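Long-range contact in deoxyhypusine hydroxylase (Homo sapiens, PDB 4D50), which hydroxylates the deoxyhypusine side chain of translation initiation factor eIF5A with molecular oxygen at a peroxo-bridged diiron centre, completing hypusine formation: residues F210-G215 with N240-H245. Sequence-based numbering, arbitrary orientation. Where two conformers were deposited one is given.
With FE (Fe (III) ion), chain C; FE (Fe (III) ion), chain D; PER (peroxide ion), chain E; GAI (guanidine), chain H.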
loop_
_atom_site.group_PDB
_atom_site.type_symbol
_atom_site.label_atom_id
_atom_site.label_comp_id
_atom_site.label_asym_id
_atom_site.label_seq_id
_atom_site.Cartn_x
_atom_site.Cartn_y
_atom_site.Cartn_z
ATOM N N PHE A 210 9.842 -0.625 6.318
ATOM C CA PHE A 210 10.751 -0.204 5.251
ATOM C C PHE A 210 10.856 -1.196 4.113
ATOM O O PHE A 210 10.687 -0.801 2.927
ATOM C CB PHE A 210 12.154 0.035 5.841
ATOM C CG PHE A 210 13.237 0.406 4.822
ATOM C CD1 PHE A 210 13.970 -0.592 4.171
ATOM C CD2 PHE A 210 13.541 1.716 4.531
ATOM C CE1 PHE A 210 14.993 -0.283 3.323
ATOM C CE2 PHE A 210 14.512 2.028 3.553
ATOM C CZ PHE A 210 15.239 1.029 2.986
ATOM N N ARG A 211 11.080 -2.464 4.430
ATOM C CA ARG A 211 11.211 -3.504 3.387
ATOM C C ARG A 211 9.923 -3.643 2.587
ATOM O O ARG A 211 9.919 -3.874 1.376
ATOM C CB ARG A 211 11.564 -4.854 4.006
ATOM C CG ARG A 211 13.014 -4.836 4.459
ATOM C CD ARG A 211 13.570 -6.223 4.770
ATOM N NE ARG A 211 12.780 -6.971 5.692
ATOM C CZ ARG A 211 12.862 -6.886 7.040
ATOM N NH1 ARG A 211 13.665 -5.975 7.617
ATOM N NH2 ARG A 211 12.109 -7.708 7.817
ATOM N N HIS A 212 8.814 -3.577 3.264
ATOM C CA HIS A 212 7.552 -3.713 2.576
ATOM C C HIS A 212 7.353 -2.594 1.591
ATOM O O HIS A 212 6.840 -2.802 0.509
ATOM C CB HIS A 212 6.408 -3.924 3.614
ATOM C CG HIS A 212 5.323 -2.901 3.677
ATOM N ND1 HIS A 212 5.511 -1.670 4.255
ATOM C CD2 HIS A 212 3.995 -2.978 3.412
ATOM C CE1 HIS A 212 4.403 -0.978 4.166
ATOM N NE2 HIS A 212 3.455 -1.760 3.714
ATOM N N GLU A 213 7.694 -1.378 2.011
ATOM C CA GLU A 213 7.618 -0.255 1.125
ATOM C C GLU A 213 8.477 -0.436 -0.096
ATOM O O GLU A 213 8.064 -0.054 -1.210
ATOM C CB GLU A 213 7.950 1.043 1.881
ATOM C CG GLU A 213 7.451 2.247 1.148
ATOM C CD GLU A 213 5.928 2.393 1.128
ATOM O OE1 GLU A 213 5.268 2.109 2.151
ATOM O OE2 GLU A 213 5.421 2.822 0.061
ATOM N N VAL A 214 9.699 -0.930 0.099
ATOM C CA VAL A 214 10.584 -1.258 -1.038
ATOM C C VAL A 214 9.889 -2.168 -2.023
ATOM O O VAL A 214 9.885 -1.929 -3.256
ATOM C CB VAL A 214 11.898 -1.872 -0.512
ATOM C CG1 VAL A 214 12.784 -2.398 -1.656
ATOM C CG2 VAL A 214 12.693 -0.791 0.216
ATOM N N GLY A 215 9.206 -3.169 -1.469
ATOM C CA GLY A 215 8.415 -4.166 -2.256
ATOM C C GLY A 215 7.336 -3.421 -3.079
ATOM O O GLY A 215 7.163 -3.638 -4.255
ATOM N N ASN A 240 9.167 -11.382 7.217
ATOM C CA ASN A 240 7.885 -10.943 7.737
ATOM C C ASN A 240 6.755 -11.108 6.697
ATOM O O ASN A 240 6.972 -10.816 5.529
ATOM C CB ASN A 240 8.088 -9.482 8.131
ATOM C CG ASN A 240 6.871 -8.886 8.699
ATOM O OD1 ASN A 240 5.914 -8.664 8.008
ATOM N ND2 ASN A 240 6.869 -8.658 9.979
ATOM N N PRO A 241 5.594 -11.686 7.081
ATOM C CA PRO A 241 4.529 -11.956 6.152
ATOM C C PRO A 241 4.024 -10.702 5.415
ATOM O O PRO A 241 3.683 -10.767 4.210
ATOM C CB PRO A 241 3.399 -12.545 7.009
ATOM C CG PRO A 241 3.984 -12.759 8.345
ATOM C CD PRO A 241 5.395 -12.332 8.392
ATOM N N MET A 242 4.067 -9.554 6.064
ATOM C CA MET A 242 3.688 -8.293 5.418
ATOM C C MET A 242 4.656 -7.944 4.267
ATOM O O MET A 242 4.233 -7.433 3.235
ATOM C CB MET A 242 3.671 -7.176 6.479
ATOM C CG MET A 242 3.433 -5.792 5.962
ATOM S SD MET A 242 3.443 -4.577 7.287
ATOM C CE MET A 242 5.222 -4.439 7.400
ATOM N N VAL A 243 5.947 -8.214 4.452
ATOM C CA VAL A 243 6.953 -8.006 3.403
ATOM C C VAL A 243 6.792 -9.056 2.265
ATOM O O VAL A 243 6.812 -8.715 1.049
ATOM C CB VAL A 243 8.395 -8.167 3.919
ATOM C CG1 VAL A 243 9.383 -8.022 2.800
ATOM C CG2 VAL A 243 8.675 -7.094 5.038
ATOM N N ARG A 244 6.590 -10.285 2.676
ATOM C CA ARG A 244 6.426 -11.311 1.655
ATOM C C ARG A 244 5.171 -11.077 0.811
ATOM O O ARG A 244 5.197 -11.208 -0.414
ATOM C CB ARG A 244 6.420 -12.698 2.244
ATOM C CG ARG A 244 7.680 -13.106 3.040
ATOM C CD ARG A 244 7.452 -14.432 3.781
ATOM N NE ARG A 244 7.276 -15.437 2.762
ATOM C CZ ARG A 244 6.502 -16.509 2.850
ATOM N NH1 ARG A 244 5.747 -16.738 3.915
ATOM N NH2 ARG A 244 6.417 -17.243 1.786
ATOM N N HIS A 245 4.096 -10.669 1.457
ATOM C CA HIS A 245 2.862 -10.255 0.701
ATOM C C HIS A 245 3.101 -9.118 -0.290
ATOM O O HIS A 245 2.626 -9.176 -1.443
ATOM C CB HIS A 245 1.709 -9.913 1.642
ATOM C CG HIS A 245 1.088 -8.603 1.350
ATOM N ND1 HIS A 245 0.183 -8.448 0.321
ATOM C CD2 HIS A 245 1.164 -7.410 1.982
ATOM C CE1 HIS A 245 -0.185 -7.184 0.269
ATOM N NE2 HIS A 245 0.321 -6.553 1.312
HETATM FE FE FE C . 1.224 -1.362 3.768
HETATM FE FE FE D . 0.380 -4.383 1.684
HETATM O O1 PER E . 0.825 -3.495 4.271
HETATM O O2 PER E . 1.252 -4.833 3.632
HETATM C C GAI H . 8.969 -12.837 10.863
HETATM N N1 GAI H . 7.855 -12.630 11.393
HETATM N N2 GAI H . 9.838 -11.826 10.838
HETATM N N3 GAI H . 9.276 -14.019 10.310
HETATM O O HOH W 1 0.701 -2.027 1.800
HETATM O O HOH W 2 1.643 0.549 2.812
HETATM O O HOH W 3 -0.304 -3.940 -0.316
#
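M242 and H212 meet at the rim of the diiron centre, the unbranched thioether reaching over one face of the imidazole. M242 is modelled in two conformers; in one of them CG, anti to the backbone N (chi1 174°), touches both H212 CD2, at 3.8 Å, and O2 of the peroxide, at 3.3 Å. SD, again anti at chi2, then stands 4.4 Å from the centroid of the H212 ring, a Met-aromatic contact. The chain of this conformer bends at chi3 (81°), and CE lies 4.0 Å from both CB and CG of H212. Segments 210-215 and 241-245, of helices 208-221 and 241-254, run nearly parallel, 8° apart; H212 and H245 lie in HEAT-like repeats 4 and 5, and each binds a metal. H212 NE2 binds one iron at 2.3 Å, with H94 and E95, while ND1 donates to L209 O, fixing the ring's rotation; H245, on the other iron, joins H61 and E246. Between the helices, beta-branched V243 packs CG2 on R211 CB at 3.8 Å and near H212 N. R211 NE passes near the same methyl, and NH2 forms a salt bridge with E239. N240 is the N-cap of helix 241-254, OD1 accepting from M242 N at 2.8 Å.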